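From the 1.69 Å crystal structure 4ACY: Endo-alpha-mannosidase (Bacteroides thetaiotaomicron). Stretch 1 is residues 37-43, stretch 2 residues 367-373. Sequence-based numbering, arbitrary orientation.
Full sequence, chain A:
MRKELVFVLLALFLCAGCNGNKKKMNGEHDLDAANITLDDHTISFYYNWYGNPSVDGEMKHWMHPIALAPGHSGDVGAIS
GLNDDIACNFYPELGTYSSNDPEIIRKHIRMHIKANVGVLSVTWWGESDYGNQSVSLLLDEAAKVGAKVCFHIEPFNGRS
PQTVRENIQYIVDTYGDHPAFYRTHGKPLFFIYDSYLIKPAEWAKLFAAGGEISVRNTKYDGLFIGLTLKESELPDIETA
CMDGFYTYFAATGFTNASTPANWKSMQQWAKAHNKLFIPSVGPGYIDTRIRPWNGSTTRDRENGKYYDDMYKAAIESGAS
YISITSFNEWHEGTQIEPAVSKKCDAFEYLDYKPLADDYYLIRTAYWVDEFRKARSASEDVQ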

# COMPACT_ATOMS: atom_id res chain seq x y z
N THR A 37 11.78 11.95 14.94
CA THR A 37 11.52 12.13 13.48
C THR A 37 10.70 10.97 12.89
O THR A 37 9.57 11.19 12.43
CB THR A 37 12.84 12.32 12.69
N LEU A 38 11.26 9.76 12.93
CA LEU A 38 10.71 8.60 12.19
C LEU A 38 9.44 7.99 12.80
O LEU A 38 9.47 7.48 13.92
CB LEU A 38 11.78 7.52 12.04
CG LEU A 38 11.46 6.36 11.09
CD1 LEU A 38 11.40 6.87 9.64
CD2 LEU A 38 12.51 5.28 11.21
N ASP A 39 8.34 8.00 12.05
CA ASP A 39 7.05 7.75 12.67
C ASP A 39 6.56 6.32 12.52
O ASP A 39 6.36 5.82 11.41
CB ASP A 39 5.99 8.71 12.15
CG ASP A 39 4.74 8.66 12.99
OD1 ASP A 39 4.79 9.15 14.15
OD2 ASP A 39 3.72 8.09 12.54
N ASP A 40 6.30 5.68 13.66
CA ASP A 40 5.86 4.30 13.66
C ASP A 40 4.34 4.12 13.57
O ASP A 40 3.85 3.03 13.77
CB ASP A 40 6.43 3.53 14.87
CG ASP A 40 6.02 4.14 16.20
OD1 ASP A 40 5.05 4.92 16.26
OD2 ASP A 40 6.71 3.84 17.21
N HIS A 41 3.61 5.19 13.25
CA HIS A 41 2.17 5.09 13.02
C HIS A 41 1.83 5.54 11.59
O HIS A 41 0.67 5.79 11.29
CB HIS A 41 1.39 5.94 14.04
CG HIS A 41 1.13 5.23 15.34
ND1 HIS A 41 2.15 4.79 16.17
CD2 HIS A 41 -0.02 4.90 15.96
CE1 HIS A 41 1.62 4.21 17.23
NE2 HIS A 41 0.31 4.25 17.13
N THR A 42 2.85 5.63 10.75
CA THR A 42 2.67 6.00 9.34
C THR A 42 3.19 4.87 8.49
O THR A 42 4.33 4.44 8.67
CB THR A 42 3.45 7.29 9.01
OG1 THR A 42 3.00 8.34 9.88
CG2 THR A 42 3.23 7.71 7.55
N ILE A 43 2.35 4.37 7.58
CA ILE A 43 2.64 3.12 6.90
C ILE A 43 2.51 3.31 5.39
O ILE A 43 1.45 3.65 4.90
CB ILE A 43 1.65 2.01 7.34
CG1 ILE A 43 1.65 1.86 8.88
CG2 ILE A 43 2.04 0.70 6.70
CD1 ILE A 43 0.44 1.11 9.46
N TRP A 367 4.05 16.41 6.48
CA TRP A 367 2.77 15.90 6.97
C TRP A 367 2.91 14.93 8.15
O TRP A 367 2.09 14.95 9.07
CB TRP A 367 1.97 15.28 5.82
CG TRP A 367 1.40 16.37 4.98
CD1 TRP A 367 1.68 16.63 3.67
CD2 TRP A 367 0.48 17.37 5.41
NE1 TRP A 367 0.97 17.74 3.25
CE2 TRP A 367 0.22 18.21 4.30
CE3 TRP A 367 -0.17 17.63 6.62
CZ2 TRP A 367 -0.63 19.30 4.37
CZ3 TRP A 367 -1.04 18.73 6.69
CH2 TRP A 367 -1.26 19.54 5.57
N VAL A 368 3.94 14.10 8.12
CA VAL A 368 4.25 13.24 9.27
C VAL A 368 4.48 14.11 10.52
O VAL A 368 3.97 13.80 11.59
CB VAL A 368 5.43 12.27 8.99
CG1 VAL A 368 5.90 11.55 10.27
CG2 VAL A 368 5.05 11.23 7.93
N ASP A 369 5.22 15.20 10.38
CA ASP A 369 5.42 16.09 11.52
C ASP A 369 4.11 16.73 12.00
O ASP A 369 3.85 16.82 13.21
CB ASP A 369 6.48 17.15 11.24
CG ASP A 369 6.77 18.02 12.45
OD1 ASP A 369 7.28 17.49 13.47
OD2 ASP A 369 6.47 19.22 12.38
N GLU A 370 3.26 17.15 11.05
CA GLU A 370 1.94 17.67 11.40
C GLU A 370 1.11 16.62 12.12
O GLU A 370 0.37 16.92 13.05
CB GLU A 370 1.18 18.16 10.16
CG GLU A 370 1.73 19.42 9.52
CD GLU A 370 1.73 20.61 10.46
OE1 GLU A 370 0.66 20.96 11.00
OE2 GLU A 370 2.82 21.18 10.65
N PHE A 371 1.23 15.37 11.67
CA PHE A 371 0.51 14.25 12.27
C PHE A 371 0.97 14.01 13.72
O PHE A 371 0.14 13.83 14.62
CB PHE A 371 0.69 13.01 11.40
CG PHE A 371 0.13 11.73 11.98
CD1 PHE A 371 -1.23 11.58 12.23
CD2 PHE A 371 0.98 10.66 12.23
CE1 PHE A 371 -1.74 10.39 12.73
CE2 PHE A 371 0.48 9.46 12.74
CZ PHE A 371 -0.88 9.33 12.99
N ARG A 372 2.28 14.04 13.94
CA ARG A 372 2.84 13.81 15.27
C ARG A 372 2.42 14.92 16.23
O ARG A 372 2.10 14.64 17.39
CB ARG A 372 4.36 13.65 15.22
CG ARG A 372 4.81 12.38 14.52
CD ARG A 372 6.32 12.30 14.39
NE ARG A 372 6.96 12.21 15.70
CZ ARG A 372 7.25 11.08 16.33
NH1 ARG A 372 6.97 9.90 15.78
NH2 ARG A 372 7.83 11.13 17.53
N LYS A 373 2.41 16.16 15.74
CA LYS A 373 1.96 17.31 16.53
C LYS A 373 0.47 17.21 16.89
O LYS A 373 0.07 17.55 18.01
CB LYS A 373 2.26 18.62 15.81
CG LYS A 373 3.76 18.91 15.68
CD LYS A 373 4.04 20.34 15.23
CE LYS A 373 3.70 20.53 13.76
NZ LYS A 373 3.46 21.96 13.41
O HOH W 1 7.60 6.89 15.89

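A single buried carboxylate, that of Asp39, both organises its own turn and bonds to a helix that lies more than 320 residues later in the chain. Asp39 OD1 accepts a hydrogen bond from Arg372 NH1 at 2.8 Å, part of a salt bridge and the only direct hydrogen bond between the two stretches. The N-H...O angle is 136°, so the bond is short but bent, and OD1 lies at the edge of the guanidinium, near its plane, where the N-H groups point. The other oxygen, Asp39 OD2, makes its hydrogen bonds within stretch 1. Asp39 OD2 accepts from the backbone His41 N at 3.0 Å and from the hydroxyl Thr42 OG1 at 2.8 Å, bracing the type I turn that runs from Asp39 to Thr42. Thr42 N also lies 3.2 Å from Asp39 OD2, but the angle is too poor for a hydrogen bond.

A water adds a second, indirect link. Water 1 donates to Leu38 O at 2.8 Å and accepts from Asp40 N at 2.9 Å and from Arg372 NH1 at 3.1 Å. NH1 therefore serves both the carboxylate and the water, while the water joins the backbone on both sides of Asp39 to the arginine. Leu38 O itself is 3.9 Å from Arg372 NH1, so the water spans a gap that the two atoms do not close directly. To reach this site, the arginine side chain passes by the start of stretch 1, with Arg372 CD 4.0 Å from Thr37 O. Thr37 is exposed and modelled only as far as CB, which points away from the helix; the approach to Arg372 is made by its backbone carbonyl.

Beside the salt bridge, Val368 and Phe371 pack against the turn through a mix of carbon and oxygen contacts. Val368, Phe371 and Arg372 fall on one side of the helix, as a spacing of three and four residues requires, and all three direct their CA-to-CB bonds toward stretch 1. Val368 touches both ends of the turn: its CG1 packs 3.4 Å from Asp39 CB, and its CG2 lies 4.0 Å from Thr42 CG2. Phe371 presents the edge of its ring, with CE2 3.5 Å from Asp39 OD2 and 3.9 Å from His41 CB, both near the ring plane. An edge approach suits the carboxylate, since the ring hydrogens carry slight positive charge. Thr42 OG1, 3.9 Å from Phe371 CD2, approaches obliquely.

Behind these contacts each stretch is held by its own bonds. In the turn, His41 ND1 donates to Asp40 OD1 at 2.9 Å with a nearly straight angle of 161°, tying two neighbouring side chains together. In the helix, Arg372 N donates to Val368 O at 2.9 Å, linking two of the contact residues through the backbone. The salt bridge between Lys373 NZ and Glu370 OE2, at 2.9 Å, takes no part in the contact. The whole contact is compact, burying 326 Å² summed over both sides.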